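Local coordinates for protein diketoreductase (Acinetobacter baylyi, PDB 4E12) that reduces dicarbonyl compounds with NADH and probably also interconverts (3S)-3-hydroxyacyl-CoA and 3-oxoacyl-CoA, as in fatty acid beta-oxidation, at residues 98-103 / 127-132. Sequence-based numbering, arbitrary orientation.
Sequences DLKRDI and SDLVGY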
ATOM      1  N   ASP A  98       2.152  -1.453 -33.294  1.00 55.00           N
ATOM      2  CA  ASP A  98       1.806  -1.288 -34.710  1.00 63.59           C
ATOM      3  C   ASP A  98       0.687  -0.251 -34.854  1.00 47.82           C
ATOM      4  O   ASP A  98       0.763   0.678 -35.664  1.00 66.65           O
ATOM      5  CB  ASP A  98       1.303  -2.619 -35.295  1.00 72.61           C
ATOM      6  CG  ASP A  98       2.322  -3.749 -35.187  1.00142.61           C
ATOM      7  OD1 ASP A  98       3.535  -3.478 -35.071  1.00 82.01           O
ATOM      8  OD2 ASP A  98       1.897  -4.923 -35.220  1.00200.20           O
ATOM      9  N   LEU A  99      -0.345  -0.431 -34.043  1.00 57.50           N
ATOM     10  CA  LEU A  99      -1.563   0.355 -34.128  1.00 48.82           C
ATOM     11  C   LEU A  99      -1.328   1.809 -33.693  1.00 50.30           C
ATOM     12  O   LEU A  99      -1.833   2.738 -34.327  1.00 50.40           O
ATOM     13  CB  LEU A  99      -2.631  -0.346 -33.294  1.00 53.63           C
ATOM     14  CG  LEU A  99      -4.098   0.058 -33.347  1.00 67.91           C
ATOM     15  CD1 LEU A  99      -4.920  -0.980 -32.594  1.00 67.06           C
ATOM     16  CD2 LEU A  99      -4.306   1.456 -32.794  1.00 97.62           C
ATOM     17  N   LYS A 100      -0.547   2.019 -32.636  1.00 41.88           N
ATOM     18  CA  LYS A 100      -0.202   3.379 -32.244  1.00 47.39           C
ATOM     19  C   LYS A 100       0.830   3.955 -33.215  1.00 43.07           C
ATOM     20  O   LYS A 100       0.838   5.158 -33.488  1.00 50.50           O
ATOM     21  CB  LYS A 100       0.298   3.447 -30.785  1.00 40.54           C
ATOM     22  CG  LYS A 100      -0.702   2.930 -29.735  1.00 41.48           C
ATOM     23  CD  LYS A 100      -0.282   3.312 -28.308  1.00 36.32           C
ATOM     24  CE  LYS A 100      -1.107   2.629 -27.219  1.00 36.47           C
ATOM     25  NZ  LYS A 100      -2.578   2.871 -27.300  1.00 35.98           N
ATOM     26  N   ARG A 101       1.698   3.091 -33.743  1.00 49.59           N
ATOM     27  CA  ARG A 101       2.691   3.509 -34.733  1.00 51.93           C
ATOM     28  C   ARG A 101       2.031   4.190 -35.932  1.00 45.99           C
ATOM     29  O   ARG A 101       2.398   5.311 -36.310  1.00 47.35           O
ATOM     30  CB  ARG A 101       3.524   2.317 -35.224  1.00 60.48           C
ATOM     31  CG  ARG A 101       4.396   2.668 -36.427  1.00 81.98           C
ATOM     32  CD  ARG A 101       4.986   1.450 -37.137  1.00113.11           C
ATOM     33  NE  ARG A 101       6.232   0.977 -36.545  1.00121.96           N
ATOM     34  CZ  ARG A 101       6.328  -0.016 -35.668  1.00119.10           C
ATOM     35  NH1 ARG A 101       5.242  -0.660 -35.266  1.00193.12           N
ATOM     36  NH2 ARG A 101       7.513  -0.369 -35.192  1.00120.24           N
ATOM     37  N   ASP A 102       1.058   3.516 -36.532  1.00 48.03           N
ATOM     38  CA  ASP A 102       0.453   4.041 -37.750  1.00 55.73           C
ATOM     39  C   ASP A 102      -0.435   5.247 -37.465  1.00 51.22           C
ATOM     40  O   ASP A 102      -0.470   6.199 -38.251  1.00 68.31           O
ATOM     41  CB  ASP A 102      -0.270   2.951 -38.550  1.00 59.43           C
ATOM     42  CG  ASP A 102      -1.362   2.277 -37.768  1.00101.67           C
ATOM     43  OD1 ASP A 102      -1.402   2.449 -36.536  1.00148.93           O
ATOM     44  OD2 ASP A 102      -2.182   1.568 -38.390  1.00 91.50           O
ATOM     45  N   ILE A 103      -1.132   5.219 -36.332  1.00 44.18           N
ATOM     46  CA  ILE A 103      -1.874   6.391 -35.881  1.00 46.54           C
ATOM     47  C   ILE A 103      -0.976   7.618 -35.776  1.00 38.13           C
ATOM     48  O   ILE A 103      -1.287   8.660 -36.357  1.00 49.30           O
ATOM     49  CB  ILE A 103      -2.585   6.141 -34.531  1.00 49.90           C
ATOM     50  CG1 ILE A 103      -3.779   5.218 -34.737  1.00 65.24           C
ATOM     51  CG2 ILE A 103      -3.022   7.448 -33.898  1.00 53.23           C
ATOM     52  CD1 ILE A 103      -4.839   5.812 -35.644  1.00 78.47           C
ATOM     53  N   SER A 127       8.475   7.498 -24.904  1.00 41.47           N
ATOM     54  CA  SER A 127       9.714   7.268 -25.632  1.00 43.30           C
ATOM     55  C   SER A 127       9.576   6.173 -26.671  1.00 43.21           C
ATOM     56  O   SER A 127      10.236   6.226 -27.710  1.00 57.37           O
ATOM     57  CB  SER A 127      10.857   6.950 -24.678  1.00 45.37           C
ATOM     58  OG  SER A 127      11.192   8.104 -23.941  1.00 62.24           O
ATOM     59  N   ASP A 128       8.737   5.179 -26.401  1.00 49.12           N
ATOM     60  CA  ASP A 128       8.481   4.113 -27.368  1.00 47.97           C
ATOM     61  C   ASP A 128       7.804   4.656 -28.624  1.00 53.77           C
ATOM     62  O   ASP A 128       7.881   4.045 -29.693  1.00 57.48           O
ATOM     63  CB  ASP A 128       7.604   3.007 -26.758  1.00 51.29           C
ATOM     64  CG  ASP A 128       8.316   2.218 -25.675  1.00 53.37           C
ATOM     65  OD1 ASP A 128       9.560   2.241 -25.648  1.00 47.55           O
ATOM     66  OD2 ASP A 128       7.637   1.571 -24.846  1.00 46.61           O
ATOM     67  N   LEU A 129       7.153   5.808 -28.494  1.00 53.74           N
ATOM     68  CA  LEU A 129       6.238   6.285 -29.524  1.00 50.57           C
ATOM     69  C   LEU A 129       6.641   7.640 -30.107  1.00 44.87           C
ATOM     70  O   LEU A 129       6.141   8.032 -31.165  1.00 54.42           O
ATOM     71  CB  LEU A 129       4.829   6.392 -28.929  1.00 42.67           C
ATOM     72  CG  LEU A 129       4.181   5.138 -28.341  1.00 46.04           C
ATOM     73  CD1 LEU A 129       2.909   5.485 -27.580  1.00 47.25           C
ATOM     74  CD2 LEU A 129       3.915   4.100 -29.420  1.00 44.48           C
ATOM     75  N   VAL A 130       7.526   8.368 -29.432  1.00 42.44           N
ATOM     76  CA  VAL A 130       7.793   9.758 -29.798  1.00 37.02           C
ATOM     77  C   VAL A 130       8.269   9.931 -31.242  1.00 49.72           C
ATOM     78  O   VAL A 130       7.885  10.890 -31.920  1.00 43.83           O
ATOM     79  CB  VAL A 130       8.776  10.435 -28.827  1.00 37.95           C
ATOM     80  CG1 VAL A 130      10.070   9.645 -28.738  1.00 39.37           C
ATOM     81  CG2 VAL A 130       9.038  11.877 -29.245  1.00 44.89           C
ATOM     82  N   GLY A 131       9.088   8.993 -31.704  1.00 52.40           N
ATOM     83  CA  GLY A 131       9.651   9.089 -33.038  1.00 59.68           C
ATOM     84  C   GLY A 131       8.636   9.191 -34.159  1.00 58.29           C
ATOM     85  O   GLY A 131       8.903   9.820 -35.187  1.00 64.37           O
ATOM     86  N   TYR A 132       7.472   8.581 -33.968  1.00 59.88           N
ATOM     87  CA  TYR A 132       6.442   8.550 -34.996  1.00 49.92           C
ATOM     88  C   TYR A 132       5.687   9.871 -35.062  1.00 53.67           C
ATOM     89  O   TYR A 132       5.132  10.225 -36.104  1.00 58.07           O
ATOM     90  CB  TYR A 132       5.440   7.443 -34.696  1.00 49.89           C
ATOM     91  CG  TYR A 132       6.072   6.103 -34.450  1.00 55.22           C
ATOM     92  CD1 TYR A 132       7.095   5.637 -35.267  1.00 49.05           C
ATOM     93  CD2 TYR A 132       5.645   5.296 -33.397  1.00 54.63           C
ATOM     94  CE1 TYR A 132       7.685   4.394 -35.043  1.00 62.94           C
ATOM     95  CE2 TYR A 132       6.227   4.052 -33.163  1.00 66.99           C
ATOM     96  CZ  TYR A 132       7.245   3.607 -33.989  1.00 62.46           C
ATOM     97  OH  TYR A 132       7.824   2.381 -33.764  1.00 72.69           O
TER
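Tyr132 turns one ring face onto the aliphatic stem of Arg101. The CG atom of Arg101 stands 3.8 Å from the centroid of the Tyr132 ring and 9° off its normal, which meets the definition of a CH-pi contact over the centre of the face. Beside it, the CB atom of Arg101 lies 3.8 Å from CE2 of Tyr132. Arg101 carries CG on the side opposite its backbone N (chi1 170°), which lays the stem across the ring toward the phenol end; a bend at chi3 then sets the guanidinium 49° from the ring plane, so the two flat groups do not stack. The NH2 atom of Arg101 comes within 3.1 Å of OH of Tyr132, but the hydroxyl lies over a guanidinium face and the angle is poor, which rules out counting the pair as a hydrogen bond. The charge is instead answered within its own helix, where NH1 of Arg101 forms a salt bridge with OD1 of Asp98 at 3.3 Å.

Deeper in, the two methyls of Leu129 meet the chain of Lys100 at separate points: CD2 of Leu129 is 3.9 Å from CB of Lys100, and CD1 of Leu129 is 3.9 Å from CD of Lys100. Beyond CD the lysine chain turns off to acidic neighbours, its NZ salt-bridged to Glu91 and Glu95 and hydrogen-bonded to the Pro94 carbonyl. Leu129 also touches Leu97, Tyr104 and Phe139.

The contact joins helices 97-110 and 126-133 of the Rossmann-type NAD-binding domain, helices that respectively precede and follow strand 116-119. Lys100 is one of the residues that bind NAD(+), although no cofactor is bound to this chain. Carbon contacts thus carry the interface, while acidic partners elsewhere fix the direction of the Lys100 ammonium beside the cofactor site.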